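Conserved hypothetical protein (Staphylococcus aureus subsp. aureus, PDB 2AP3) is of unknown function but is probably a cell-wall-binding lipoprotein built as a long antiparallel helical bundle. Local coordinates at residues Tyr136-Asn141 / Tyr171-Glu176; Asn141-Leu146 / Lys165-Asn170; Lys116-Val121 / Asn186-Glu191. All blocks are in the same frame, centred on the assembly; numbering follows the deposited sequence.

Interaction 1 of 3, residues Tyr136-Asn141 / Tyr171-Glu176; sequences YKKAVN and YKKLKE
Tyr-171 lays one face of its ring against the methyl of Ala-139, and this CH-pi contact is the centre of the packing between helix segments 136-141 and 171-176. Ala-139 CB lies 3.9 Å from the centroid of the Tyr-171 ring and only 17° off its normal, shifted toward CZ, the nearest ring atom. Although the CB of Tyr-171 does not point at the other helix, the end of the side chain comes nearer, and the ring extends over Ala-139. Its OH, beyond the methyl, is hydrogen-bonded to Glu-143 OE2. Leu-174, one turn further, sends CD1 against the backbone of Tyr-136, 3.7 Å from Tyr-136 N. The other branch reaches the ring edge, with Leu-174 CD2 4.1 Å from Tyr-136 CD1. On the outer side Lys-173 NZ lies 3.5 Å from Lys-138 CE, against the aliphatic end of the other lysine, yet Lys-138 NZ and Lys-173 NZ stand 4.4 Å apart, a like-charge pair that probably costs some energy. Tyr-136 also meets Phe-82 of helix 61-96, so the contact is joined to a third helix. The axes approach to 9.1 Å at 159° between their N-to-C directions, with small Ala-139 at the interface, as expected of neighbouring antiparallel helices in a helical bundle.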
loop_
_atom_site.group_PDB
_atom_site.type_symbol
_atom_site.label_atom_id
_atom_site.label_comp_id
_atom_site.label_asym_id
_atom_site.label_seq_id
_atom_site.Cartn_x
_atom_site.Cartn_y
_atom_site.Cartn_z
ATOM N N TYR A 136 6.786 5.325 -2.423
ATOM C CA TYR A 136 6.152 6.313 -1.574
ATOM C C TYR A 136 7.180 6.937 -0.629
ATOM O O TYR A 136 7.277 8.169 -0.533
ATOM C CB TYR A 136 4.990 5.684 -0.775
ATOM C CG TYR A 136 4.364 6.681 0.172
ATOM C CD1 TYR A 136 3.611 7.749 -0.322
ATOM C CD2 TYR A 136 4.578 6.598 1.552
ATOM C CE1 TYR A 136 3.067 8.707 0.533
ATOM C CE2 TYR A 136 4.023 7.568 2.436
ATOM C CZ TYR A 136 3.259 8.600 1.912
ATOM O OH TYR A 136 2.719 9.551 2.772
ATOM N N LYS A 137 7.956 6.095 0.063
ATOM C CA LYS A 137 9.000 6.621 0.961
ATOM C C LYS A 137 10.027 7.513 0.241
ATOM O O LYS A 137 10.430 8.561 0.770
ATOM C CB LYS A 137 9.688 5.483 1.701
ATOM C CG LYS A 137 8.752 4.800 2.676
ATOM C CD LYS A 137 9.511 3.778 3.556
ATOM C CE LYS A 137 9.805 2.522 2.828
ATOM N NZ LYS A 137 10.356 1.542 3.829
ATOM N N LYS A 138 10.406 7.124 -0.971
ATOM C CA LYS A 138 11.367 7.919 -1.728
ATOM C C LYS A 138 10.772 9.302 -1.982
ATOM O O LYS A 138 11.442 10.321 -1.822
ATOM C CB LYS A 138 11.717 7.213 -3.043
ATOM C CG LYS A 138 12.819 7.884 -3.790
ATOM C CD LYS A 138 12.998 7.236 -5.143
ATOM C CE LYS A 138 14.010 7.963 -5.964
ATOM N NZ LYS A 138 15.356 7.691 -5.460
ATOM N N ALA A 139 9.502 9.319 -2.376
ATOM C CA ALA A 139 8.846 10.599 -2.691
ATOM C C ALA A 139 8.791 11.505 -1.443
ATOM O O ALA A 139 9.201 12.676 -1.491
ATOM C CB ALA A 139 7.462 10.346 -3.250
ATOM N N VAL A 140 8.297 10.981 -0.319
ATOM C CA VAL A 140 8.146 11.796 0.911
ATOM C C VAL A 140 9.505 12.218 1.445
ATOM O O VAL A 140 9.697 13.381 1.831
ATOM C CB VAL A 140 7.321 11.062 1.993
ATOM C CG1 VAL A 140 7.208 11.916 3.232
ATOM C CG2 VAL A 140 5.958 10.730 1.456
ATOM N N ASN A 141 10.476 11.313 1.384
ATOM C CA ASN A 141 11.829 11.687 1.743
ATOM C C ASN A 141 12.396 12.795 0.862
ATOM O O ASN A 141 13.105 13.654 1.376
ATOM C CB ASN A 141 12.731 10.466 1.789
ATOM C CG ASN A 141 12.588 9.695 3.105
ATOM O OD1 ASN A 141 12.228 8.495 3.142
ATOM N ND2 ASN A 141 12.868 10.380 4.195
ATOM N N TYR A 171 7.343 11.387 -7.917
ATOM C CA TYR A 171 5.883 11.225 -7.966
ATOM C C TYR A 171 5.416 10.573 -9.273
ATOM O O TYR A 171 4.427 9.835 -9.259
ATOM C CB TYR A 171 5.142 12.525 -7.639
ATOM C CG TYR A 171 5.007 12.697 -6.146
ATOM C CD1 TYR A 171 4.145 11.885 -5.422
ATOM C CD2 TYR A 171 5.792 13.607 -5.448
ATOM C CE1 TYR A 171 4.037 12.003 -4.043
ATOM C CE2 TYR A 171 5.693 13.739 -4.081
ATOM C CZ TYR A 171 4.803 12.931 -3.375
ATOM O OH TYR A 171 4.697 13.045 -2.007
ATOM N N LYS A 172 6.134 10.807 -10.373
ATOM C CA LYS A 172 5.827 10.155 -11.657
ATOM C C LYS A 172 6.006 8.662 -11.480
ATOM O O LYS A 172 5.159 7.868 -11.878
ATOM C CB LYS A 172 6.733 10.642 -12.791
ATOM C CG LYS A 172 6.368 12.011 -13.384
ATOM C CD LYS A 172 7.285 12.332 -14.547
ATOM C CE LYS A 172 7.274 13.844 -14.862
ATOM N NZ LYS A 172 6.313 14.243 -15.928
ATOM N N LYS A 173 7.119 8.290 -10.863
ATOM C CA LYS A 173 7.404 6.899 -10.589
ATOM C C LYS A 173 6.398 6.285 -9.612
ATOM O O LYS A 173 5.987 5.125 -9.784
ATOM C CB LYS A 173 8.819 6.770 -10.059
ATOM C CG LYS A 173 9.905 7.141 -11.062
ATOM C CD LYS A 173 11.235 6.524 -10.634
ATOM C CE LYS A 173 11.829 7.193 -9.390
ATOM N NZ LYS A 173 12.627 6.203 -8.601
ATOM N N LEU A 174 6.001 7.044 -8.587
ATOM C CA LEU A 174 5.029 6.534 -7.625
ATOM C C LEU A 174 3.695 6.246 -8.324
ATOM O O LEU A 174 3.056 5.223 -8.037
ATOM C CB LEU A 174 4.852 7.490 -6.443
ATOM C CG LEU A 174 3.753 7.187 -5.409
ATOM C CD1 LEU A 174 3.965 5.813 -4.754
ATOM C CD2 LEU A 174 3.642 8.318 -4.398
ATOM N N LYS A 175 3.304 7.135 -9.257
ATOM C CA LYS A 175 2.085 6.891 -10.054
ATOM C C LYS A 175 2.134 5.607 -10.887
ATOM O O LYS A 175 1.164 4.849 -10.922
ATOM C CB LYS A 175 1.720 8.101 -10.932
ATOM C CG LYS A 175 0.283 8.019 -11.490
ATOM C CD LYS A 175 0.080 8.979 -12.641
ATOM C CE LYS A 175 -1.336 8.855 -13.273
ATOM N NZ LYS A 175 -1.962 7.512 -13.108
ATOM N N GLU A 176 3.260 5.352 -11.539
ATOM C CA GLU A 176 3.442 4.142 -12.330
ATOM C C GLU A 176 3.239 2.900 -11.444
ATOM O O GLU A 176 2.511 1.984 -11.815
ATOM C CB GLU A 176 4.840 4.107 -12.937
ATOM C CG GLU A 176 5.127 5.203 -13.960
ATOM C CD GLU A 176 6.555 5.139 -14.495
ATOM O OE1 GLU A 176 7.235 4.104 -14.292
ATOM O OE2 GLU A 176 6.995 6.110 -15.150
#

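Interaction 2 of 3, residues Asn141-Leu146 / Lys165-Asn170; sequences NSEKTL and KAIEQN
Ser-142 and Ile-167 mark the closest backbone approach between segments 141-146 and 165-170, their CA atoms 5.6 Å apart. The two helices run close to antiparallel, at 171° between N-to-C directions, with axes 9.1 Å apart at closest approach. Ile-167 points at the partner helix and is the main apolar group. Its CG1 packs against the hydroxyl and carbonyl oxygens of Ser-142, while CD1 continues to Leu-146, where Ile-167 CD1 and Leu-146 CD2 are 3.8 Å apart. The second branch, Ile-167 CG2, rests 3.9 Å from Glu-143 CG, and the Ile-167 side chain crosses those of both Leu-146 and Glu-143 at about a right angle. The polar element is one hydrogen bond: Asn-170 ND2 donates to Ser-142 OG over 3.1 Å, with an N-H...O angle of 159°, the oxygen lying close to the amide plane. OG is placed between the backbone N and the carbonyl carbon (chi1 67°), and it is also hydrogen-bonded to Ala-139 O in the preceding turn. Glu-143 carries its carboxylate past Ile-167 to Arg-78 of helix 61-96, through a salt bridge, its other oxygen being held by Tyr-171. The serine hydroxyl thus links its own backbone to the buried Asn-170, and Glu-143 combines aliphatic packing with polar ties to two other helices, so the serine hydroxyl and the Glu-143 carboxylate find their partners within the bundle.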
loop_
_atom_site.group_PDB
_atom_site.type_symbol
_atom_site.label_atom_id
_atom_site.label_comp_id
_atom_site.label_asym_id
_atom_site.label_seq_id
_atom_site.Cartn_x
_atom_site.Cartn_y
_atom_site.Cartn_z
ATOM N N ASN A 141 10.476 11.313 1.384
ATOM C CA ASN A 141 11.829 11.687 1.743
ATOM C C ASN A 141 12.396 12.795 0.862
ATOM O O ASN A 141 13.105 13.654 1.376
ATOM C CB ASN A 141 12.731 10.466 1.789
ATOM C CG ASN A 141 12.588 9.695 3.105
ATOM O OD1 ASN A 141 12.228 8.495 3.142
ATOM N ND2 ASN A 141 12.868 10.380 4.195
ATOM N N SER A 142 12.057 12.810 -0.433
ATOM C CA SER A 142 12.571 13.879 -1.321
ATOM C C SER A 142 11.930 15.249 -1.016
ATOM O O SER A 142 12.559 16.301 -1.220
ATOM C CB SER A 142 12.438 13.503 -2.800
ATOM O OG SER A 142 11.084 13.446 -3.153
ATOM N N GLU A 143 10.716 15.222 -0.457
ATOM C CA GLU A 143 10.073 16.450 0.052
ATOM C C GLU A 143 10.858 16.928 1.271
ATOM O O GLU A 143 11.238 18.104 1.357
ATOM C CB GLU A 143 8.602 16.199 0.402
ATOM C CG GLU A 143 7.735 16.039 -0.876
ATOM C CD GLU A 143 6.317 15.524 -0.667
ATOM O OE1 GLU A 143 6.007 14.954 0.387
ATOM O OE2 GLU A 143 5.509 15.649 -1.628
ATOM N N LYS A 144 11.106 16.001 2.197
ATOM C CA LYS A 144 11.903 16.302 3.374
ATOM C C LYS A 144 13.264 16.939 3.013
ATOM O O LYS A 144 13.691 17.916 3.625
ATOM C CB LYS A 144 12.043 15.090 4.288
ATOM C CG LYS A 144 12.798 15.438 5.605
ATOM C CD LYS A 144 12.887 14.268 6.603
ATOM C CE LYS A 144 13.853 14.581 7.762
ATOM N NZ LYS A 144 13.905 13.406 8.688
ATOM N N THR A 145 13.931 16.394 1.999
ATOM C CA THR A 145 15.208 16.937 1.534
ATOM C C THR A 145 15.067 18.410 1.093
ATOM O O THR A 145 15.899 19.248 1.431
ATOM C CB THR A 145 15.736 16.054 0.407
ATOM O OG1 THR A 145 16.058 14.780 0.963
ATOM C CG2 THR A 145 16.965 16.642 -0.239
ATOM N N LEU A 146 13.999 18.715 0.364
ATOM C CA LEU A 146 13.762 20.117 -0.000
ATOM C C LEU A 146 13.538 20.961 1.257
ATOM O O LEU A 146 14.093 22.054 1.364
ATOM C CB LEU A 146 12.594 20.241 -0.960
ATOM C CG LEU A 146 12.061 21.656 -1.248
ATOM C CD1 LEU A 146 13.187 22.570 -1.774
ATOM C CD2 LEU A 146 10.883 21.634 -2.207
ATOM N N LYS A 165 12.316 19.299 -9.045
ATOM C CA LYS A 165 12.283 18.335 -10.162
ATOM C C LYS A 165 12.422 16.870 -9.693
ATOM O O LYS A 165 11.719 15.983 -10.204
ATOM C CB LYS A 165 13.283 18.694 -11.286
ATOM C CG LYS A 165 14.707 19.035 -10.844
ATOM C CD LYS A 165 15.732 18.987 -11.986
ATOM C CE LYS A 165 17.107 19.485 -11.514
ATOM N NZ LYS A 165 18.254 19.007 -12.335
ATOM N N ALA A 166 13.287 16.619 -8.706
ATOM C CA ALA A 166 13.450 15.269 -8.146
ATOM C C ALA A 166 12.161 14.772 -7.475
ATOM O O ALA A 166 11.763 13.615 -7.666
ATOM C CB ALA A 166 14.594 15.235 -7.171
ATOM N N ILE A 167 11.521 15.650 -6.701
ATOM C CA ILE A 167 10.202 15.358 -6.140
ATOM C C ILE A 167 9.209 14.997 -7.267
ATOM O O ILE A 167 8.548 13.965 -7.206
ATOM C CB ILE A 167 9.657 16.529 -5.277
ATOM C CG1 ILE A 167 10.599 16.784 -4.113
ATOM C CG2 ILE A 167 8.248 16.239 -4.780
ATOM C CD1 ILE A 167 10.322 18.102 -3.369
ATOM N N GLU A 168 9.118 15.846 -8.297
ATOM C CA GLU A 168 8.256 15.557 -9.440
ATOM C C GLU A 168 8.529 14.196 -10.041
ATOM O O GLU A 168 7.596 13.447 -10.319
ATOM C CB GLU A 168 8.387 16.615 -10.540
ATOM C CG GLU A 168 7.577 17.854 -10.265
ATOM C CD GLU A 168 7.556 18.835 -11.429
ATOM O OE1 GLU A 168 6.970 19.918 -11.234
ATOM O OE2 GLU A 168 8.107 18.531 -12.525
ATOM N N GLN A 169 9.803 13.877 -10.254
ATOM C CA GLN A 169 10.150 12.616 -10.909
ATOM C C GLN A 169 9.752 11.427 -10.022
ATOM O O GLN A 169 9.258 10.382 -10.499
ATOM C CB GLN A 169 11.643 12.542 -11.236
ATOM C CG GLN A 169 12.003 11.305 -12.050
ATOM C CD GLN A 169 11.065 11.116 -13.238
ATOM O OE1 GLN A 169 10.954 11.992 -14.101
ATOM N NE2 GLN A 169 10.372 9.975 -13.276
ATOM N N ASN A 170 9.970 11.598 -8.726
ATOM C CA ASN A 170 9.608 10.573 -7.765
ATOM C C ASN A 170 8.124 10.322 -7.724
ATOM O O ASN A 170 7.692 9.173 -7.560
ATOM C CB ASN A 170 10.151 10.929 -6.383
ATOM C CG ASN A 170 11.653 10.885 -6.341
ATOM O OD1 ASN A 170 12.297 10.285 -7.213
ATOM N ND2 ASN A 170 12.227 11.522 -5.331
#

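Interaction 3 of 3, residues Lys116-Val121 / Asn186-Glu191; sequences KQLDDV and NKVQKE. Unlike the reference sequence in segment 186-191: Gln-189 (reference Gly).
Gln-117 and Glu-191 meet through their flat ends, the amide and carboxylate planes turned 69° from each other. The amide donates near its own plane: Gln-117 NE2 to Glu-191 OE1 is 3.0 Å and nearly straight at 165°. The carboxylate is approached differently, because the donor stands above it, 62° out of its plane. Gln-117 CG also lies 3.4 Å from both Glu-191 OE1 and Glu-191 OE2, and the bend of the glutamine at chi2 brings CD, and with it the amide, round to the carboxylate. Beneath this polar pair, Val-121 is wedged among three residues. Its CG1 meets Val-188 CG2 at 3.7 Å, and its CG2 touches Glu-191 CG and Lys-187 CE, the extended lysine crossing the valine at about a right angle. Leu-118 and Glu-191 run alongside each other with opposed directions, Leu-118 CD1 3.7 Å from Glu-191 CB, and the leucine continues onto Tyr-21 and Leu-22 of helix 10-30. The short segments are nearly antiparallel. Glu-191 therefore has two roles: its aliphatic part joins the apolar packing, while OE1 accepts the hydrogen bond from the amide and has Lys-190 NZ as a long ion-pair partner, an environment that would probably favour the charged carboxylate.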
loop_
_atom_site.group_PDB
_atom_site.type_symbol
_atom_site.label_atom_id
_atom_site.label_comp_id
_atom_site.label_asym_id
_atom_site.label_seq_id
_atom_site.Cartn_x
_atom_site.Cartn_y
_atom_site.Cartn_z
ATOM N N LYS A 116 -3.794 -22.318 -7.382
ATOM C CA LYS A 116 -2.386 -21.979 -7.482
ATOM C C LYS A 116 -2.223 -20.612 -8.148
ATOM O O LYS A 116 -1.345 -19.840 -7.772
ATOM C CB LYS A 116 -1.607 -23.063 -8.232
ATOM C CG LYS A 116 -1.487 -24.360 -7.437
ATOM C CD LYS A 116 -0.530 -25.361 -8.064
ATOM C CE LYS A 116 -0.371 -26.581 -7.156
ATOM N NZ LYS A 116 0.389 -27.705 -7.790
ATOM N N GLN A 117 -3.104 -20.310 -9.102
ATOM C CA GLN A 117 -3.074 -19.033 -9.813
ATOM C C GLN A 117 -3.490 -17.877 -8.897
ATOM O O GLN A 117 -2.872 -16.812 -8.930
ATOM C CB GLN A 117 -3.934 -19.093 -11.093
ATOM C CG GLN A 117 -4.155 -17.758 -11.815
ATOM C CD GLN A 117 -2.879 -17.122 -12.334
ATOM O OE1 GLN A 117 -1.839 -17.778 -12.455
ATOM N NE2 GLN A 117 -2.958 -15.831 -12.667
ATOM N N LEU A 118 -4.524 -18.085 -8.085
ATOM C CA LEU A 118 -4.901 -17.085 -7.083
ATOM C C LEU A 118 -3.747 -16.826 -6.112
ATOM O O LEU A 118 -3.452 -15.660 -5.797
ATOM C CB LEU A 118 -6.170 -17.495 -6.332
ATOM C CG LEU A 118 -6.638 -16.599 -5.173
ATOM C CD1 LEU A 118 -6.851 -15.120 -5.594
ATOM C CD2 LEU A 118 -7.901 -17.179 -4.591
ATOM N N ASP A 119 -3.096 -17.899 -5.653
ATOM C CA ASP A 119 -1.908 -17.794 -4.784
ATOM C C ASP A 119 -0.772 -17.021 -5.421
ATOM O O ASP A 119 -0.055 -16.279 -4.753
ATOM C CB ASP A 119 -1.372 -19.175 -4.404
ATOM C CG ASP A 119 -2.025 -19.740 -3.180
ATOM O OD1 ASP A 119 -2.695 -18.987 -2.434
ATOM O OD2 ASP A 119 -1.869 -20.973 -2.968
ATOM N N ASP A 120 -0.590 -17.216 -6.718
ATOM C CA ASP A 120 0.470 -16.522 -7.424
ATOM C C ASP A 120 0.191 -15.036 -7.554
ATOM O O ASP A 120 1.114 -14.239 -7.509
ATOM C CB ASP A 120 0.706 -17.145 -8.799
ATOM C CG ASP A 120 1.300 -18.533 -8.710
ATOM O OD1 ASP A 120 1.942 -18.867 -7.689
ATOM O OD2 ASP A 120 1.138 -19.298 -9.680
ATOM N N VAL A 121 -1.080 -14.684 -7.729
ATOM C CA VAL A 121 -1.484 -13.288 -7.830
ATOM C C VAL A 121 -1.387 -12.618 -6.467
ATOM O O VAL A 121 -0.978 -11.462 -6.387
ATOM C CB VAL A 121 -2.889 -13.130 -8.485
ATOM C CG1 VAL A 121 -3.330 -11.660 -8.559
ATOM C CG2 VAL A 121 -2.843 -13.710 -9.893
ATOM N N ASN A 186 -7.161 -5.624 -8.230
ATOM C CA ASN A 186 -8.260 -6.048 -9.112
ATOM C C ASN A 186 -8.113 -7.472 -9.628
ATOM O O ASN A 186 -9.086 -8.233 -9.649
ATOM C CB ASN A 186 -8.448 -5.063 -10.266
ATOM C CG ASN A 186 -8.940 -3.711 -9.789
ATOM O OD1 ASN A 186 -9.562 -3.604 -8.728
ATOM N ND2 ASN A 186 -8.670 -2.672 -10.567
ATOM N N LYS A 187 -6.900 -7.836 -10.036
ATOM C CA LYS A 187 -6.634 -9.186 -10.515
ATOM C C LYS A 187 -6.881 -10.216 -9.409
ATOM O O LYS A 187 -7.339 -11.334 -9.691
ATOM C CB LYS A 187 -5.212 -9.301 -11.061
ATOM C CG LYS A 187 -4.953 -10.561 -11.892
ATOM C CD LYS A 187 -3.499 -10.630 -12.328
ATOM C CE LYS A 187 -3.250 -11.829 -13.230
ATOM N NZ LYS A 187 -1.944 -11.685 -13.942
ATOM N N VAL A 188 -6.588 -9.847 -8.159
ATOM C CA VAL A 188 -6.883 -10.728 -7.019
ATOM C C VAL A 188 -8.367 -11.101 -7.007
ATOM O O VAL A 188 -8.710 -12.285 -6.919
ATOM C CB VAL A 188 -6.411 -10.133 -5.658
ATOM C CG1 VAL A 188 -7.008 -10.905 -4.470
ATOM C CG2 VAL A 188 -4.901 -10.173 -5.580
ATOM N N GLN A 189 -9.242 -10.108 -7.129
ATOM C CA GLN A 189 -10.670 -10.407 -7.197
ATOM C C GLN A 189 -11.072 -11.242 -8.422
ATOM O O GLN A 189 -11.926 -12.120 -8.297
ATOM C CB GLN A 189 -11.537 -9.155 -7.061
ATOM C CG GLN A 189 -13.050 -9.436 -7.124
ATOM C CD GLN A 189 -13.509 -10.531 -6.161
ATOM O OE1 GLN A 189 -13.874 -11.628 -6.585
ATOM N NE2 GLN A 189 -13.496 -10.234 -4.860
ATOM N N LYS A 190 -10.477 -10.985 -9.589
ATOM C CA LYS A 190 -10.796 -11.802 -10.775
ATOM C C LYS A 190 -10.498 -13.293 -10.558
ATOM O O LYS A 190 -11.289 -14.157 -10.961
ATOM C CB LYS A 190 -10.120 -11.276 -12.058
ATOM C CG LYS A 190 -8.720 -11.832 -12.342
ATOM C CD LYS A 190 -8.305 -11.654 -13.792
ATOM C CE LYS A 190 -7.120 -12.552 -14.117
ATOM N NZ LYS A 190 -6.711 -12.477 -15.552
ATOM N N GLU A 191 -9.366 -13.589 -9.920
ATOM C CA GLU A 191 -8.976 -14.974 -9.679
ATOM C C GLU A 191 -9.892 -15.622 -8.656
ATOM O O GLU A 191 -10.183 -16.818 -8.749
ATOM C CB GLU A 191 -7.508 -15.083 -9.253
ATOM C CG GLU A 191 -6.507 -14.509 -10.270
ATOM C CD GLU A 191 -6.493 -15.230 -11.611
ATOM O OE1 GLU A 191 -5.742 -14.788 -12.509
ATOM O OE2 GLU A 191 -7.209 -16.243 -11.781
#

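Overall arrangement
All three contacts join helix 109-150 to helix 157-195, at separate levels of one long antiparallel pair. Interactions 1 and 2 are adjacent, their centres 8 Å apart; the bond from Tyr-171 to Glu-143 connects them directly, and Ala-139 and Lys-138 pack against Asn-170. Interaction 3 lies about 34 Å from interaction 2, centre to centre, across the middle of the chain. Four of its six touching residues are buried, and it also buries the most surface, 332 Å² against 277 and 229 Å² for the partly buried interactions 1 and 2. Exposed lysines flank the ring-to-methyl packing of 136-141/171-176, a serine-asparagine bond sits beside isoleucine in 141-146/165-170, and mostly buried valine-leucine packing carries a glutamine-glutamate bond in 116-121/186-191.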